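Local atomic coordinates of Rab3 interacting molecule variant 2 (Drosophila melanogaster, PDB entry 4TS6), a protein that probably contributes to synaptic vesicle release at the active zone through its C2A domain, a beta-sandwich module of the presynaptic protein RIM. Residues 9-15 with 28-34; 49-53 with 79-84. All coordinates share one frame. Residue numbers count along the deposited sequence, not the author numbering.

Both contacts belong to one C2 beta sandwich built from two four-stranded antiparallel sheets. Contact 1 (9-15 with 28-34) lies within one sheet, pairing the two strands of the hairpin 11-19/24-33. Contact 2 (49-53 with 79-84) spans the space between sheets, setting strand 46-53 of the second against strand 74-81 of the first. They follow in series along the chain, their centres about 18 Å apart on opposite sides of the chain's centre. Strands 24-33 and 74-81 are sheet neighbours, and the contacts meet where Leu-29 CD1 packs 4.1 Å from Val-50 CG2. Thus backbone pairing builds one layer, and apolar packing joins it to the other.

Contact 1 (9-15 with 28-34)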
ATOM      1  N   GLU A   9      -2.430  -6.988 -13.090  1.00 48.72           N
ATOM      2  CA  GLU A   9      -3.445  -6.021 -13.513  1.00 50.84           C
ATOM      3  C   GLU A   9      -4.189  -5.419 -12.317  1.00 46.25           C
ATOM      4  O   GLU A   9      -4.248  -6.023 -11.240  1.00 40.07           O
ATOM      5  CB  GLU A   9      -4.436  -6.662 -14.481  1.00 56.74           C
ATOM      6  CG  GLU A   9      -4.811  -8.090 -14.139  1.00 62.99           C
ATOM      7  CD  GLU A   9      -5.888  -8.639 -15.054  1.00 71.58           C
ATOM      8  OE1 GLU A   9      -5.625  -9.633 -15.763  1.00 69.91           O
ATOM      9  OE2 GLU A   9      -7.004  -8.075 -15.057  1.00 78.50           O
ATOM     10  N   GLY A  10      -4.752  -4.230 -12.508  1.00 36.20           N
ATOM     11  CA  GLY A  10      -5.407  -3.530 -11.417  1.00 36.48           C
ATOM     12  C   GLY A  10      -4.624  -2.318 -10.946  1.00 37.18           C
ATOM     13  O   GLY A  10      -3.460  -2.125 -11.314  1.00 35.59           O
ATOM     14  N   ARG A  11      -5.255  -1.499 -10.114  1.00 27.79           N
ATOM     15  CA  ARG A  11      -4.627  -0.273  -9.644  1.00 26.44           C
ATOM     16  C   ARG A  11      -5.085   0.047  -8.229  1.00 35.02           C
ATOM     17  O   ARG A  11      -6.115  -0.460  -7.761  1.00 28.20           O
ATOM     18  CB  ARG A  11      -4.943   0.886 -10.600  1.00 29.11           C
ATOM     19  CG  ARG A  11      -6.381   0.932 -10.995  1.00 35.47           C
ATOM     20  CD  ARG A  11      -6.673   2.023 -12.025  1.00 39.30           C
ATOM     21  NE  ARG A  11      -8.107   2.089 -12.310  1.00 35.99           N
ATOM     22  CZ  ARG A  11      -8.775   1.169 -13.003  1.00 39.32           C
ATOM     23  NH1 ARG A  11      -8.143   0.105 -13.485  1.00 46.20           N
ATOM     24  NH2 ARG A  11     -10.079   1.306 -13.206  1.00 41.42           N
ATOM     25  N   LEU A  12      -4.311   0.885  -7.552  1.00 28.76           N
ATOM     26  CA  LEU A  12      -4.493   1.147  -6.140  1.00 27.18           C
ATOM     27  C   LEU A  12      -4.689   2.646  -5.962  1.00 26.87           C
ATOM     28  O   LEU A  12      -4.055   3.431  -6.664  1.00 32.02           O
ATOM     29  CB  LEU A  12      -3.237   0.708  -5.397  1.00 24.57           C
ATOM     30  CG  LEU A  12      -3.123   1.045  -3.918  1.00 34.66           C
ATOM     31  CD1 LEU A  12      -4.074   0.177  -3.119  1.00 34.32           C
ATOM     32  CD2 LEU A  12      -1.696   0.832  -3.453  1.00 42.59           C
ATOM     33  N   GLN A  13      -5.559   3.045  -5.038  1.00 28.72           N
ATOM     34  CA  GLN A  13      -5.786   4.474  -4.772  1.00 26.82           C
ATOM     35  C   GLN A  13      -5.176   4.815  -3.423  1.00 31.07           C
ATOM     36  O   GLN A  13      -5.561   4.238  -2.407  1.00 27.59           O
ATOM     37  CB  GLN A  13      -7.280   4.798  -4.758  1.00 32.96           C
ATOM     38  CG  GLN A  13      -7.589   6.287  -4.520  1.00 34.92           C
ATOM     39  CD  GLN A  13      -9.065   6.595  -4.626  1.00 39.42           C
ATOM     40  OE1 GLN A  13      -9.904   5.858  -4.111  1.00 38.68           O
ATOM     41  NE2 GLN A  13      -9.391   7.675  -5.309  1.00 37.07           N
ATOM     42  N   LEU A  14      -4.216   5.735  -3.416  1.00 26.98           N
ATOM     43  CA  LEU A  14      -3.443   6.057  -2.211  1.00 29.69           C
ATOM     44  C   LEU A  14      -3.480   7.553  -1.972  1.00 31.46           C
ATOM     45  O   LEU A  14      -3.502   8.312  -2.929  1.00 34.58           O
ATOM     46  CB  LEU A  14      -1.968   5.712  -2.419  1.00 32.42           C
ATOM     47  CG  LEU A  14      -1.438   4.294  -2.487  1.00 42.08           C
ATOM     48  CD1 LEU A  14       0.044   4.321  -2.800  1.00 36.80           C
ATOM     49  CD2 LEU A  14      -1.673   3.605  -1.168  1.00 40.82           C
ATOM     50  N   LYS A  15      -3.455   7.971  -0.704  1.00 26.83           N
ATOM     51  CA  LYS A  15      -3.228   9.376  -0.352  1.00 33.27           C
ATOM     52  C   LYS A  15      -1.962   9.436   0.482  1.00 36.74           C
ATOM     53  O   LYS A  15      -1.795   8.657   1.414  1.00 31.09           O
ATOM     54  CB  LYS A  15      -4.391   9.951   0.460  1.00 32.53           C
ATOM     55  CG  LYS A  15      -5.728   9.903  -0.248  1.00 43.73           C
ATOM     56  CD  LYS A  15      -6.882  10.165   0.711  1.00 51.58           C
ATOM     57  CE  LYS A  15      -6.887  11.592   1.226  1.00 66.04           C
ATOM     58  NZ  LYS A  15      -7.880  11.809   2.320  1.00 71.01           N
ATOM     59  N   THR A  28      -2.600   6.758   3.381  1.00 22.93           N
ATOM     60  CA  THR A  28      -3.950   6.180   3.387  1.00 23.54           C
ATOM     61  C   THR A  28      -4.153   5.290   2.167  1.00 22.50           C
ATOM     62  O   THR A  28      -4.025   5.745   1.028  1.00 26.55           O
ATOM     63  CB  THR A  28      -5.064   7.257   3.469  1.00 33.42           C
ATOM     64  OG1 THR A  28      -4.862   8.073   4.633  1.00 28.70           O
ATOM     65  CG2 THR A  28      -6.445   6.597   3.552  1.00 30.73           C
ATOM     66  N   LEU A  29      -4.451   4.013   2.415  1.00 22.84           N
ATOM     67  CA  LEU A  29      -4.840   3.107   1.346  1.00 22.16           C
ATOM     68  C   LEU A  29      -6.354   3.116   1.253  1.00 23.57           C
ATOM     69  O   LEU A  29      -7.044   2.564   2.111  1.00 26.99           O
ATOM     70  CB  LEU A  29      -4.365   1.691   1.631  1.00 26.72           C
ATOM     71  CG  LEU A  29      -2.914   1.398   1.278  1.00 35.60           C
ATOM     72  CD1 LEU A  29      -1.946   2.227   2.093  1.00 41.66           C
ATOM     73  CD2 LEU A  29      -2.667  -0.045   1.535  1.00 38.76           C
ATOM     74  N   VAL A  30      -6.876   3.746   0.216  1.00 27.01           N
ATOM     75  CA  VAL A  30      -8.317   3.911   0.104  1.00 31.07           C
ATOM     76  C   VAL A  30      -8.939   2.614  -0.369  1.00 30.14           C
ATOM     77  O   VAL A  30      -9.748   2.005   0.339  1.00 36.97           O
ATOM     78  CB  VAL A  30      -8.662   5.042  -0.858  1.00 29.94           C
ATOM     79  CG1 VAL A  30     -10.164   5.248  -0.934  1.00 32.57           C
ATOM     80  CG2 VAL A  30      -7.967   6.317  -0.409  1.00 37.57           C
ATOM     81  N   CYS A  31      -8.539   2.185  -1.562  1.00 26.66           N
ATOM     82  CA  CYS A  31      -9.119   0.999  -2.180  1.00 26.38           C
ATOM     83  C   CYS A  31      -8.230   0.556  -3.319  1.00 29.87           C
ATOM     84  O   CYS A  31      -7.233   1.214  -3.633  1.00 34.74           O
ATOM     85  CB  CYS A  31     -10.508   1.321  -2.735  1.00 30.87           C
ATOM     86  SG  CYS A  31     -10.479   2.358  -4.218  1.00 40.28           S
ATOM     87  N   ALA A  32      -8.602  -0.560  -3.936  1.00 26.03           N
ATOM     88  CA  ALA A  32      -7.956  -1.032  -5.150  1.00 27.41           C
ATOM     89  C   ALA A  32      -9.073  -1.460  -6.063  1.00 33.08           C
ATOM     90  O   ALA A  32     -10.155  -1.779  -5.590  1.00 36.61           O
ATOM     91  CB  ALA A  32      -7.036  -2.212  -4.852  1.00 26.24           C
ATOM     92  N   THR A  33      -8.818  -1.474  -7.366  1.00 33.94           N
ATOM     93  CA  THR A  33      -9.860  -1.808  -8.323  1.00 36.01           C
ATOM     94  C   THR A  33      -9.265  -2.591  -9.488  1.00 32.15           C
ATOM     95  O   THR A  33      -8.073  -2.474  -9.760  1.00 36.55           O
ATOM     96  CB  THR A  33     -10.560  -0.518  -8.840  1.00 45.74           C
ATOM     97  OG1 THR A  33     -11.787  -0.855  -9.490  1.00 54.03           O
ATOM     98  CG2 THR A  33      -9.682   0.227  -9.822  1.00 38.57           C
ATOM     99  N   GLY A  34     -10.082  -3.390 -10.166  1.00 31.70           N
ATOM    100  CA  GLY A  34      -9.655  -4.053 -11.387  1.00 32.79           C
ATOM    101  C   GLY A  34      -8.717  -5.233 -11.191  1.00 31.79           C
ATOM    102  O   GLY A  34      -8.036  -5.658 -12.126  1.00 39.53           O
TER
HETATM  103  O   HOH W   1      -3.075  10.158   3.821  1.00 53.04           O
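Thr-28 opens the pairing with two backbone hydrogen bonds to Lys-15, N to O and O to N, both 2.9 Å; its hydroxyl bonds Thr-78 on the next strand and a water that also reaches Lys-15 O weakly. Branched, apolar Leu-29 faces inward beside Leu-14 (CG to Leu-14 CD2, 3.5 Å) and, like Leu-12, meets Val-96 across the sandwich. At Val-30 the strand takes an extra residue: helical backbone angles (-78/-61) make a classic beta bulge, with Val-30 and Cys-31 together opposite Gln-13. Val-30 N donates to Gln-13 O (3.0 Å), and Gln-13 N to Cys-31 O (2.9 Å). Ala-32 returns to the interior, its small methyl leaving space for Leu-12 (CB to Leu-12 CD1, 4.2 Å). Thr-33 exchanges backbone bonds with Arg-11 (Thr-33 N to Arg-11 O 2.9 Å, Arg-11 N to Thr-33 O 3.0 Å), and its CG2 lies over the guanidinium, 3.4 Å from Arg-11 CZ. Gly-34 suits the strand's exit by its positive phi; opposite it, Gly-10 has backbone angles that demand glycine. An outer face mixing Val-30 and Cys-31 with polar residues, an apolar inner face and a bulge describe an antiparallel hairpin forming the middle of one sheet in a C2 beta sandwich.

Contact 2 (49-53 with 79-84); sequences KVFLL and FVYSGL
Extended strands 49-53 and 79-81 run nearly parallel, at 13°, but face one another across the sandwich: their axes approach to 9.5 Å, with CA atoms 8.8 Å apart for Val-50 and Phe-79 and 8.1 Å for Leu-52 and Tyr-81. Side chains fill that gap. Tyr-81 (chi1 m, chi2 -78°) is the main bump, its ring pushed into the hollow between Val-50 and Leu-52. Leu-52 CB sits over one face in a CH-pi contact, 4.0 Å from the ring centroid, while Val-50 CG1 meets the edge, 4.3 Å from Tyr-81 CE2. The ring's length carries OH to the loop beside strand 49-53, hydrogen-bonding Ser-60 O. Beta-branched Val-50 (chi1 t) also touches Phe-79, CG2 to CE2 4.2 Å. Gly-83, at positive phi, turns the chain so that Leu-84 faces inward and its CD1 packs 3.7 Å from Leu-52 CD2. Such apolar interlocking characterises the core of a beta sandwich. Leu-25 and Leu-29 of strand 24-33 border it in one sheet, and Leu-94 of strand 93-100 in the other.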
ATOM      1  N   LYS A  49       0.374  -4.730   2.381  1.00 18.18           N
ATOM      2  CA  LYS A  49       1.430  -4.528   3.340  1.00 16.03           C
ATOM      3  C   LYS A  49       2.176  -3.281   2.905  1.00 20.75           C
ATOM      4  O   LYS A  49       2.343  -3.040   1.712  1.00 23.72           O
ATOM      5  CB  LYS A  49       2.373  -5.738   3.349  1.00 20.70           C
ATOM      6  CG  LYS A  49       2.438  -6.453   4.683  1.00 42.23           C
ATOM      7  CD  LYS A  49       2.440  -7.971   4.549  1.00 48.47           C
ATOM      8  CE  LYS A  49       3.760  -8.529   4.047  1.00 56.78           C
ATOM      9  NZ  LYS A  49       3.834 -10.021   4.243  1.00 51.33           N
ATOM     10  N   VAL A  50       2.626  -2.479   3.865  1.00 21.29           N
ATOM     11  CA  VAL A  50       3.354  -1.256   3.518  1.00 17.24           C
ATOM     12  C   VAL A  50       4.644  -1.240   4.313  1.00 22.20           C
ATOM     13  O   VAL A  50       4.637  -1.553   5.509  1.00 18.68           O
ATOM     14  CB  VAL A  50       2.556  -0.008   3.904  1.00 21.23           C
ATOM     15  CG1 VAL A  50       3.269   1.268   3.440  1.00 24.44           C
ATOM     16  CG2 VAL A  50       1.155  -0.079   3.317  1.00 26.39           C
ATOM     17  N   PHE A  51       5.749  -0.886   3.653  1.00 18.66           N
ATOM     18  CA  PHE A  51       7.027  -0.715   4.345  1.00 22.18           C
ATOM     19  C   PHE A  51       7.592   0.627   3.973  1.00 26.22           C
ATOM     20  O   PHE A  51       7.419   1.065   2.833  1.00 21.78           O
ATOM     21  CB  PHE A  51       8.028  -1.775   3.889  1.00 23.14           C
ATOM     22  CG  PHE A  51       7.842  -3.099   4.550  1.00 24.50           C
ATOM     23  CD1 PHE A  51       6.968  -4.032   4.023  1.00 27.11           C
ATOM     24  CD2 PHE A  51       8.545  -3.409   5.700  1.00 29.11           C
ATOM     25  CE1 PHE A  51       6.797  -5.272   4.643  1.00 30.18           C
ATOM     26  CE2 PHE A  51       8.387  -4.638   6.322  1.00 28.45           C
ATOM     27  CZ  PHE A  51       7.509  -5.565   5.788  1.00 30.91           C
ATOM     28  N   LEU A  52       8.278   1.280   4.908  1.00 16.74           N
ATOM     29  CA  LEU A  52       9.033   2.483   4.536  1.00 24.49           C
ATOM     30  C   LEU A  52      10.490   2.083   4.438  1.00 27.61           C
ATOM     31  O   LEU A  52      11.191   2.029   5.453  1.00 29.29           O
ATOM     32  CB  LEU A  52       8.853   3.590   5.578  1.00 21.41           C
ATOM     33  CG  LEU A  52       9.578   4.906   5.296  1.00 25.68           C
ATOM     34  CD1 LEU A  52       9.037   5.525   4.004  1.00 26.19           C
ATOM     35  CD2 LEU A  52       9.401   5.856   6.456  1.00 28.23           C
ATOM     36  N   LEU A  53      10.940   1.787   3.219  1.00 23.00           N
ATOM     37  CA  LEU A  53      12.275   1.223   3.001  1.00 17.47           C
ATOM     38  C   LEU A  53      13.337   2.314   3.131  1.00 18.24           C
ATOM     39  O   LEU A  53      13.038   3.485   2.882  1.00 27.21           O
ATOM     40  CB  LEU A  53      12.355   0.556   1.623  1.00 20.27           C
ATOM     41  CG  LEU A  53      11.377  -0.581   1.354  1.00 23.25           C
ATOM     42  CD1 LEU A  53      11.636  -1.134  -0.035  1.00 22.98           C
ATOM     43  CD2 LEU A  53      11.570  -1.655   2.386  1.00 24.68           C
ATOM     44  N   PHE A  79      -2.166   4.871   7.848  1.00 25.88           N
ATOM     45  CA  PHE A  79      -1.007   4.480   8.645  1.00 23.91           C
ATOM     46  C   PHE A  79      -0.125   5.702   8.836  1.00 29.37           C
ATOM     47  O   PHE A  79      -0.109   6.598   7.994  1.00 24.86           O
ATOM     48  CB  PHE A  79      -0.212   3.380   7.938  1.00 25.12           C
ATOM     49  CG  PHE A  79      -1.010   2.122   7.675  1.00 24.68           C
ATOM     50  CD1 PHE A  79      -1.529   1.380   8.728  1.00 25.00           C
ATOM     51  CD2 PHE A  79      -1.218   1.679   6.378  1.00 27.95           C
ATOM     52  CE1 PHE A  79      -2.267   0.215   8.486  1.00 23.09           C
ATOM     53  CE2 PHE A  79      -1.944   0.519   6.127  1.00 31.94           C
ATOM     54  CZ  PHE A  79      -2.469  -0.214   7.188  1.00 24.37           C
ATOM     55  N   VAL A  80       0.609   5.740   9.940  1.00 25.15           N
ATOM     56  CA  VAL A  80       1.452   6.896  10.235  1.00 24.69           C
ATOM     57  C   VAL A  80       2.888   6.440  10.489  1.00 29.18           C
ATOM     58  O   VAL A  80       3.109   5.453  11.192  1.00 31.64           O
ATOM     59  CB  VAL A  80       0.920   7.671  11.462  1.00 36.01           C
ATOM     60  CG1 VAL A  80       1.862   8.794  11.832  1.00 30.96           C
ATOM     61  CG2 VAL A  80      -0.456   8.230  11.170  1.00 38.12           C
ATOM     62  N   TYR A  81       3.851   7.133   9.884  1.00 21.63           N
ATOM     63  CA  TYR A  81       5.267   6.896  10.155  1.00 23.99           C
ATOM     64  C   TYR A  81       5.818   8.133  10.833  1.00 23.45           C
ATOM     65  O   TYR A  81       5.750   9.211  10.261  1.00 23.26           O
ATOM     66  CB  TYR A  81       6.025   6.658   8.853  1.00 26.93           C
ATOM     67  CG  TYR A  81       5.733   5.316   8.228  1.00 30.35           C
ATOM     68  CD1 TYR A  81       6.331   4.161   8.720  1.00 24.19           C
ATOM     69  CD2 TYR A  81       4.867   5.200   7.151  1.00 22.09           C
ATOM     70  CE1 TYR A  81       6.071   2.915   8.155  1.00 29.54           C
ATOM     71  CE2 TYR A  81       4.598   3.947   6.572  1.00 24.28           C
ATOM     72  CZ  TYR A  81       5.206   2.815   7.089  1.00 22.29           C
ATOM     73  OH  TYR A  81       4.964   1.573   6.535  1.00 22.14           O
ATOM     74  N   SER A  82       6.379   7.974  12.026  1.00 22.53           N
ATOM     75  CA  SER A  82       6.778   9.108  12.858  1.00 26.24           C
ATOM     76  C   SER A  82       8.281   9.372  12.862  1.00 26.30           C
ATOM     77  O   SER A  82       9.067   8.567  12.356  1.00 24.99           O
ATOM     78  CB  SER A  82       6.296   8.872  14.293  1.00 26.72           C
ATOM     79  OG  SER A  82       4.905   8.622  14.305  1.00 36.88           O
ATOM     80  N   GLY A  83       8.682  10.509  13.427  1.00 22.60           N
ATOM     81  CA  GLY A  83      10.098  10.824  13.572  1.00 24.38           C
ATOM     82  C   GLY A  83      10.812  11.147  12.269  1.00 23.37           C
ATOM     83  O   GLY A  83      11.998  10.832  12.111  1.00 27.37           O
ATOM     84  N   LEU A  84      10.119  11.827  11.358  1.00 24.95           N
ATOM     85  CA  LEU A  84      10.665  12.105  10.025  1.00 24.12           C
ATOM     86  C   LEU A  84      10.602  13.585   9.642  1.00 27.59           C
ATOM     87  O   LEU A  84       9.524  14.176   9.650  1.00 28.15           O
ATOM     88  CB  LEU A  84       9.881  11.292   8.981  1.00 24.20           C
ATOM     89  CG  LEU A  84      10.038   9.776   9.103  1.00 27.20           C
ATOM     90  CD1 LEU A  84       8.975   9.026   8.310  1.00 28.05           C
ATOM     91  CD2 LEU A  84      11.433   9.359   8.657  1.00 30.57           C
TER